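Local coordinates for protein carboxylesterase SOBER1 (Arabidopsis thaliana, PDB 6AVV) that hydrolyses carboxylic esters with a preference for short acyl chains, shows phospholipase A2 activity and dampens the plant hypersensitive response to the bacterial effector AvrBsT, at residues 4-9 with 34-39; 113-118 with 152-157. All coordinates share one frame; numbering follows the deposited sequence. Where two conformers were deposited one is given.

Contact 1: 4-9 with 34-39; sequences ARTFIL and SNASWL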
ATOM      1  N   ALA A   4      -9.254 -21.912  -1.558  1.00 39.35           N
ATOM      2  CA  ALA A   4     -10.100 -20.725  -1.520  1.00 33.61           C
ATOM      3  C   ALA A   4      -9.494 -19.618  -2.374  1.00 30.22           C
ATOM      4  O   ALA A   4      -8.276 -19.538  -2.528  1.00 28.06           O
ATOM      5  CB  ALA A   4     -10.294 -20.250  -0.091  1.00 29.05           C
ATOM      6  N   ARG A   5     -10.361 -18.773  -2.921  1.00 26.18           N
ATOM      7  CA  ARG A   5      -9.927 -17.712  -3.818  1.00 25.60           C
ATOM      8  C   ARG A   5      -9.161 -16.644  -3.049  1.00 25.32           C
ATOM      9  O   ARG A   5      -9.637 -16.138  -2.031  1.00 25.41           O
ATOM     10  CB  ARG A   5     -11.135 -17.092  -4.513  1.00 26.02           C
ATOM     11  CG  ARG A   5     -10.775 -15.979  -5.470  1.00 32.87           C
ATOM     12  CD  ARG A   5     -11.988 -15.466  -6.208  1.00 48.20           C
ATOM     13  NE  ARG A   5     -11.664 -14.325  -7.058  1.00 38.62           N
ATOM     14  CZ  ARG A   5     -11.307 -14.421  -8.333  1.00 54.35           C
ATOM     15  NH1 ARG A   5     -11.232 -15.613  -8.916  1.00 41.79           N
ATOM     16  NH2 ARG A   5     -11.029 -13.326  -9.028  1.00 48.49           N
ATOM     17  N   THR A   6      -7.974 -16.302  -3.542  1.00 22.80           N
ATOM     18  CA  THR A   6      -7.160 -15.233  -2.989  1.00 17.35           C
ATOM     19  C   THR A   6      -7.088 -14.112  -4.014  1.00 16.61           C
ATOM     20  O   THR A   6      -6.959 -14.372  -5.211  1.00 20.14           O
ATOM     21  CB  THR A   6      -5.750 -15.721  -2.647  1.00 23.66           C
ATOM     22  OG1 THR A   6      -5.838 -16.791  -1.696  1.00 36.38           O
ATOM     23  CG2 THR A   6      -4.912 -14.600  -2.056  1.00 24.37           C
ATOM     24  N   PHE A   7      -7.181 -12.871  -3.546  1.00 15.21           N
ATOM     25  CA  PHE A   7      -7.166 -11.704  -4.421  1.00 15.67           C
ATOM     26  C   PHE A   7      -6.084 -10.758  -3.946  1.00 14.20           C
ATOM     27  O   PHE A   7      -6.047 -10.412  -2.761  1.00 14.89           O
ATOM     28  CB  PHE A   7      -8.518 -11.002  -4.408  1.00 16.11           C
ATOM     29  CG  PHE A   7      -8.570  -9.770  -5.249  1.00 17.97           C
ATOM     30  CD1 PHE A   7      -8.646  -9.860  -6.630  1.00 18.21           C
ATOM     31  CD2 PHE A   7      -8.566  -8.513  -4.662  1.00 16.40           C
ATOM     32  CE1 PHE A   7      -8.707  -8.723  -7.402  1.00 21.41           C
ATOM     33  CE2 PHE A   7      -8.631  -7.372  -5.445  1.00 19.87           C
ATOM     34  CZ  PHE A   7      -8.699  -7.486  -6.813  1.00 22.42           C
ATOM     35  N   ILE A   8      -5.209 -10.344  -4.856  1.00 15.23           N
ATOM     36  CA  ILE A   8      -4.112  -9.445  -4.535  1.00 13.06           C
ATOM     37  C   ILE A   8      -4.227  -8.232  -5.437  1.00 12.14           C
ATOM     38  O   ILE A   8      -4.132  -8.355  -6.669  1.00 13.85           O
ATOM     39  CB  ILE A   8      -2.745 -10.121  -4.702  1.00 14.40           C
ATOM     40  CG1 ILE A   8      -2.673 -11.382  -3.835  1.00 18.62           C
ATOM     41  CG2 ILE A   8      -1.645  -9.164  -4.305  1.00 15.22           C
ATOM     42  CD1 ILE A   8      -1.391 -12.133  -3.995  1.00 22.71           C
ATOM     43  N   LEU A   9      -4.453  -7.074  -4.833  1.00 13.01           N
ATOM     44  CA  LEU A   9      -4.507  -5.803  -5.542  1.00 12.39           C
ATOM     45  C   LEU A   9      -3.158  -5.132  -5.370  1.00 12.90           C
ATOM     46  O   LEU A   9      -2.711  -4.926  -4.243  1.00 13.73           O
ATOM     47  CB  LEU A   9      -5.610  -4.906  -4.984  1.00 13.45           C
ATOM     48  CG  LEU A   9      -5.822  -3.544  -5.647  1.00 38.94           C
ATOM     49  CD1 LEU A   9      -6.260  -3.765  -7.072  1.00 18.25           C
ATOM     50  CD2 LEU A   9      -6.832  -2.718  -4.864  1.00 20.51           C
ATOM     51  N   SER A  34       0.394 -18.971  -6.619  1.00 46.59           N
ATOM     52  CA  SER A  34       0.125 -19.115  -8.045  1.00 41.09           C
ATOM     53  C   SER A  34      -1.361 -19.299  -8.319  1.00 37.81           C
ATOM     54  O   SER A  34      -1.817 -19.024  -9.433  1.00 35.62           O
ATOM     55  CB  SER A  34       0.924 -20.285  -8.613  1.00 39.71           C
ATOM     56  OG  SER A  34       2.312 -20.109  -8.381  1.00 42.63           O
ATOM     57  N   ASN A  35      -2.121 -19.746  -7.322  1.00 27.44           N
ATOM     58  CA  ASN A  35      -3.572 -19.828  -7.434  1.00 24.23           C
ATOM     59  C   ASN A  35      -4.241 -18.457  -7.344  1.00 32.66           C
ATOM     60  O   ASN A  35      -5.390 -18.308  -7.768  1.00 27.04           O
ATOM     61  CB  ASN A  35      -4.101 -20.767  -6.339  1.00 38.65           C
ATOM     62  CG  ASN A  35      -5.549 -20.490  -5.962  1.00 50.08           C
ATOM     63  OD1 ASN A  35      -6.473 -21.058  -6.546  1.00 65.96           O
ATOM     64  ND2 ASN A  35      -5.752 -19.617  -4.978  1.00 52.35           N
ATOM     65  N   ALA A  36      -3.546 -17.450  -6.824  1.00 24.82           N
ATOM     66  CA  ALA A  36      -4.202 -16.193  -6.500  1.00 23.57           C
ATOM     67  C   ALA A  36      -4.555 -15.395  -7.748  1.00 17.55           C
ATOM     68  O   ALA A  36      -3.900 -15.496  -8.793  1.00 20.13           O
ATOM     69  CB  ALA A  36      -3.310 -15.347  -5.592  1.00 23.71           C
ATOM     70  N   SER A  37      -5.605 -14.588  -7.618  1.00 16.44           N
ATOM     71  CA  SER A  37      -6.048 -13.665  -8.654  0.58 18.70           C
ATOM     72  C   SER A  37      -5.460 -12.289  -8.368  1.00 20.35           C
ATOM     73  O   SER A  37      -5.626 -11.760  -7.267  1.00 19.95           O
ATOM     74  CB  SER A  37      -7.574 -13.580  -8.697  0.58 25.05           C
ATOM     75  OG  SER A  37      -8.175 -14.841  -8.440  0.58 27.50           O
ATOM     76  N   TRP A  38      -4.782 -11.713  -9.356  1.00 17.21           N
ATOM     77  CA  TRP A  38      -4.120 -10.428  -9.190  1.00 16.04           C
ATOM     78  C   TRP A  38      -4.831  -9.350  -9.994  1.00 20.19           C
ATOM     79  O   TRP A  38      -5.408  -9.612 -11.054  1.00 19.13           O
ATOM     80  CB  TRP A  38      -2.660 -10.474  -9.659  1.00 14.75           C
ATOM     81  CG  TRP A  38      -1.749 -11.379  -8.918  1.00 16.87           C
ATOM     82  CD1 TRP A  38      -1.733 -12.742  -8.958  1.00 20.65           C
ATOM     83  CD2 TRP A  38      -0.681 -10.990  -8.052  1.00 17.08           C
ATOM     84  NE1 TRP A  38      -0.730 -13.223  -8.163  1.00 21.43           N
ATOM     85  CE2 TRP A  38      -0.064 -12.168  -7.595  1.00 20.76           C
ATOM     86  CE3 TRP A  38      -0.174  -9.754  -7.630  1.00 16.71           C
ATOM     87  CZ2 TRP A  38       1.025 -12.153  -6.722  1.00 21.13           C
ATOM     88  CZ3 TRP A  38       0.905  -9.738  -6.765  1.00 18.59           C
ATOM     89  CH2 TRP A  38       1.496 -10.931  -6.321  1.00 20.01           C
ATOM     90  N   LEU A  39      -4.750  -8.119  -9.501  1.00 13.67           N
ATOM     91  CA  LEU A  39      -5.248  -6.970 -10.242  1.00 13.42           C
ATOM     92  C   LEU A  39      -4.245  -5.837 -10.102  1.00 13.34           C
ATOM     93  O   LEU A  39      -3.840  -5.496  -8.987  1.00 12.63           O
ATOM     94  CB  LEU A  39      -6.624  -6.530  -9.733  1.00 15.65           C
ATOM     95  CG  LEU A  39      -7.602  -5.831 -10.689  1.00 31.85           C
ATOM     96  CD1 LEU A  39      -8.017  -4.459 -10.184  1.00 23.40           C
ATOM     97  CD2 LEU A  39      -7.087  -5.751 -12.124  1.00 36.85           C
TER
HETATM   98  O   HOH W   1      -7.633 -17.296  -6.576  1.00 35.07           O
HETATM   99  O   HOH W   2      -4.304 -18.686  -3.240  1.00 42.79           O
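Asn-35 meets the start of 4-9 through water: its carbonyl O accepts a hydrogen bond from a water that also accepts from Thr-6 N and, in the modelled conformer of Ser-37, one of two, from Ser-37 OG. Ala-36 then lays its CB against Thr-6 CB at 3.8 Å. From Ser-37 onward the chains pair as parallel strands. Ser-37 N donates to Thr-6 O (2.8 Å, nearly straight at 170°), and Ser-37 O accepts from Ile-8 N at 2.8 Å. In that same conformer Ser-37 OG sits over one face of the Arg-5 guanidinium, 3.2 Å from CZ, where the angle is poor for a hydrogen bond; the extended arginine chain runs on to a salt bridge between NE and Glu-92. Trp-38 offers a face of its indole to Ile-8, whose CD1 lies 3.9 Å from the centroid of the six-membered ring in a CH-pi contact, while CG2 rests on CZ3 at 3.6 Å. With Ile-8 CG1 beside the backbone N (chi1 -57°) and the chain extended to CD1 (chi2 177°), that methyl ends up over the ring. Leu-39 N closes the ladder on Ile-8 O (2.9 Å), and its side chain lies alongside Phe-7 and Leu-9. Three backbone bonds thus fix the register of this outermost strand, while the loop before it is linked partly by water and its two faces differ in chemistry: apolar at Trp-38, mixed at Ser-37.

Contact 2: 113-118 with 152-157; sequences LTLASV and TPILWS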
ATOM      1  N   LEU A 113      -1.163   4.716  -0.550  1.00 10.23           N
ATOM      2  CA  LEU A 113      -2.570   4.467  -0.853  1.00 12.98           C
ATOM      3  C   LEU A 113      -3.036   3.152  -0.239  1.00 12.39           C
ATOM      4  O   LEU A 113      -4.175   3.045   0.230  1.00 11.95           O
ATOM      5  CB  LEU A 113      -2.763   4.444  -2.372  1.00 12.80           C
ATOM      6  CG  LEU A 113      -3.993   5.069  -3.044  1.00 34.91           C
ATOM      7  CD1 LEU A 113      -4.336   4.392  -4.393  1.00 13.99           C
ATOM      8  CD2 LEU A 113      -5.203   5.151  -2.112  1.00 12.09           C
ATOM      9  N   THR A 114      -2.173   2.137  -0.265  1.00 11.25           N
ATOM     10  CA  THR A 114      -2.482   0.866   0.376  1.00 10.31           C
ATOM     11  C   THR A 114      -2.836   1.088   1.828  1.00 11.67           C
ATOM     12  O   THR A 114      -3.862   0.600   2.311  1.00 13.06           O
ATOM     13  CB  THR A 114      -1.293  -0.089   0.266  1.00 12.32           C
ATOM     14  OG1 THR A 114      -1.196  -0.577  -1.074  1.00 13.03           O
ATOM     15  CG2 THR A 114      -1.496  -1.283   1.179  1.00 14.08           C
ATOM     16  N   LEU A 115      -1.978   1.816   2.542  1.00 12.11           N
ATOM     17  CA  LEU A 115      -2.212   2.083   3.957  1.00 13.57           C
ATOM     18  C   LEU A 115      -3.565   2.755   4.161  1.00 14.24           C
ATOM     19  O   LEU A 115      -4.388   2.305   4.971  1.00 14.22           O
ATOM     20  CB  LEU A 115      -1.077   2.963   4.471  1.00 12.27           C
ATOM     21  CG  LEU A 115      -0.455   2.895   5.861  1.00 29.79           C
ATOM     22  CD1 LEU A 115      -0.572   4.256   6.537  1.00 17.62           C
ATOM     23  CD2 LEU A 115      -0.968   1.750   6.697  1.00 17.11           C
ATOM     24  N   ALA A 116      -3.813   3.838   3.424  1.00 11.30           N
ATOM     25  CA  ALA A 116      -5.062   4.576   3.581  1.00 13.72           C
ATOM     26  C   ALA A 116      -6.263   3.705   3.250  1.00 15.07           C
ATOM     27  O   ALA A 116      -7.283   3.752   3.942  1.00 15.08           O
ATOM     28  CB  ALA A 116      -5.047   5.818   2.690  1.00 15.71           C
ATOM     29  N   SER A 117      -6.162   2.910   2.185  1.00 12.76           N
ATOM     30  CA  SER A 117      -7.294   2.112   1.743  1.00 12.05           C
ATOM     31  C   SER A 117      -7.646   1.033   2.748  1.00 11.38           C
ATOM     32  O   SER A 117      -8.830   0.793   3.019  1.00 14.49           O
ATOM     33  CB  SER A 117      -6.972   1.487   0.395  1.00 10.57           C
ATOM     34  OG  SER A 117      -6.852   2.508  -0.579  1.00 13.38           O
ATOM     35  N   VAL A 118      -6.638   0.369   3.305  1.00 11.61           N
ATOM     36  CA  VAL A 118      -6.910  -0.711   4.248  1.00 10.04           C
ATOM     37  C   VAL A 118      -7.519  -0.161   5.529  1.00 13.23           C
ATOM     38  O   VAL A 118      -8.498  -0.707   6.055  1.00 13.52           O
ATOM     39  CB  VAL A 118      -5.625  -1.503   4.537  1.00 13.55           C
ATOM     40  CG1 VAL A 118      -5.802  -2.364   5.772  1.00 16.76           C
ATOM     41  CG2 VAL A 118      -5.256  -2.344   3.324  1.00 18.08           C
ATOM     42  N   THR A 152      -6.837  -5.528  10.427  1.00 13.37           N
ATOM     43  CA  THR A 152      -6.085  -5.962   9.255  1.00 14.87           C
ATOM     44  C   THR A 152      -4.592  -5.811   9.518  1.00 13.56           C
ATOM     45  O   THR A 152      -4.151  -4.727   9.901  1.00 15.24           O
ATOM     46  CB  THR A 152      -6.478  -5.134   8.043  1.00 11.40           C
ATOM     47  OG1 THR A 152      -7.891  -5.238   7.833  1.00 13.31           O
ATOM     48  CG2 THR A 152      -5.718  -5.631   6.801  1.00 15.69           C
ATOM     49  N   PRO A 153      -3.788  -6.859   9.339  1.00 13.31           N
ATOM     50  CA  PRO A 153      -2.354  -6.712   9.604  1.00 14.98           C
ATOM     51  C   PRO A 153      -1.688  -5.938   8.485  1.00 15.56           C
ATOM     52  O   PRO A 153      -2.082  -6.036   7.322  1.00 13.53           O
ATOM     53  CB  PRO A 153      -1.846  -8.153   9.656  1.00 22.18           C
ATOM     54  CG  PRO A 153      -2.806  -8.909   8.807  1.00 23.69           C
ATOM     55  CD  PRO A 153      -4.154  -8.252   9.020  1.00 16.15           C
ATOM     56  N   ILE A 154      -0.690  -5.150   8.865  1.00 16.39           N
ATOM     57  CA  ILE A 154       0.122  -4.372   7.937  1.00 14.39           C
ATOM     58  C   ILE A 154       1.532  -4.933   7.980  1.00 15.94           C
ATOM     59  O   ILE A 154       2.085  -5.162   9.065  1.00 15.61           O
ATOM     60  CB  ILE A 154       0.132  -2.876   8.299  1.00 14.28           C
ATOM     61  CG1 ILE A 154      -1.276  -2.308   8.356  1.00 17.39           C
ATOM     62  CG2 ILE A 154       0.983  -2.084   7.302  1.00 16.09           C
ATOM     63  CD1 ILE A 154      -1.972  -2.322   7.042  1.00 14.80           C
ATOM     64  N   LEU A 155       2.104  -5.177   6.810  1.00 12.65           N
ATOM     65  CA  LEU A 155       3.531  -5.441   6.682  1.00 12.14           C
ATOM     66  C   LEU A 155       4.140  -4.253   5.958  1.00 11.80           C
ATOM     67  O   LEU A 155       3.768  -3.976   4.814  1.00 13.86           O
ATOM     68  CB  LEU A 155       3.799  -6.731   5.904  1.00 12.98           C
ATOM     69  CG  LEU A 155       5.268  -6.970   5.564  1.00 16.71           C
ATOM     70  CD1 LEU A 155       6.084  -7.205   6.840  1.00 17.16           C
ATOM     71  CD2 LEU A 155       5.380  -8.157   4.622  1.00 17.93           C
ATOM     72  N   TRP A 156       5.047  -3.556   6.616  1.00 12.43           N
ATOM     73  CA  TRP A 156       5.703  -2.388   6.045  1.00 11.20           C
ATOM     74  C   TRP A 156       7.155  -2.734   5.761  1.00 16.26           C
ATOM     75  O   TRP A 156       7.888  -3.096   6.684  1.00 14.55           O
ATOM     76  CB  TRP A 156       5.619  -1.213   7.011  1.00 12.08           C
ATOM     77  CG  TRP A 156       5.992   0.111   6.416  1.00 13.76           C
ATOM     78  CD1 TRP A 156       7.213   0.483   5.924  1.00 13.35           C
ATOM     79  CD2 TRP A 156       5.142   1.252   6.293  1.00 11.70           C
ATOM     80  NE1 TRP A 156       7.165   1.789   5.481  1.00 14.21           N
ATOM     81  CE2 TRP A 156       5.906   2.282   5.700  1.00 11.37           C
ATOM     82  CE3 TRP A 156       3.806   1.507   6.625  1.00 13.81           C
ATOM     83  CZ2 TRP A 156       5.381   3.541   5.434  1.00 13.11           C
ATOM     84  CZ3 TRP A 156       3.277   2.759   6.340  1.00 15.63           C
ATOM     85  CH2 TRP A 156       4.069   3.759   5.748  1.00 11.73           C
ATOM     86  N   SER A 157       7.566  -2.612   4.497  1.00 12.05           N
ATOM     87  CA  SER A 157       8.929  -2.894   4.064  1.00 12.00           C
ATOM     88  C   SER A 157       9.554  -1.589   3.611  1.00 15.39           C
ATOM     89  O   SER A 157       8.923  -0.834   2.869  1.00 13.05           O
ATOM     90  CB  SER A 157       8.952  -3.908   2.917  1.00 13.39           C
ATOM     91  OG  SER A 157       8.303  -5.124   3.258  1.00 14.85           O
TER
HETATM   92  O   HOH W   3      -9.217  -3.432   6.390  1.00 15.89           O
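Leu-115 and Trp-156 cross at about a right angle, the leucine branch point meeting the far corner of the indole: CG lies 3.8 Å from Trp-156 CZ3, and CD1 also approaches that carbon. The leucine comes at the ring obliquely. With CG of Trp-156 opposite its backbone N (chi1 -167°), the long side chain reaches back to the helix although its first bond does not head there. The indole is held in turn by a hydrogen bond from NE1 to His-158 ND1. Two residues earlier in the chain, Ile-154 CD1 touches two helix side chains, 4.2 Å from Leu-115 CD2 and 4.0 Å from Val-118 CG1. Val-118 meets Thr-152 at a slant, through the methyl that a chi1 of 165° sets away from the valine N; its CG1 presses on Thr-152 CG2 at 3.4 Å, tighter than usual for two carbons. The hydroxyl of Thr-152 belongs to a polar edge instead: OG1 donates to a water that in turn donates to Val-118 O, and it is also hydrogen-bonded to Leu-125 N. No direct hydrogen bond joins the segments, so fit between apolar groups carries the contact. It belongs to the alpha/beta-hydrolase core, where helix 109-119, just after the probable nucleophile Ser-108, runs nearly antiparallel to strand 154-157, with 10.6 Å between the short axes. Helix 75-94 packs against Leu-113 and Ser-117, helix 198-212 lies on Leu-155 across the sheet, and strand 184-189 flanks Ile-154 and Trp-156.

Overall arrangement
The two contacts illustrate how one parallel sheet is built both in its plane and above it. Their centres lie about 17 Å apart and their nearest atoms about 6 Å, without touching. Contact 1 joins outermost strand 37-39 to strand 7-11; contact 2 lays helix 109-119 on strand 154-159, which stands next to the other outermost strand, 184-189. Strands 102-107 and 127-131 lie between them in the sheet. Along the chain contact 1 closes before contact 2 opens. Contact 1 lies away from the probable catalytic residues, whereas contact 2 packs the helix that follows the probable nucleophile Ser-108 against the strand that precedes the probable triad member Asp-162.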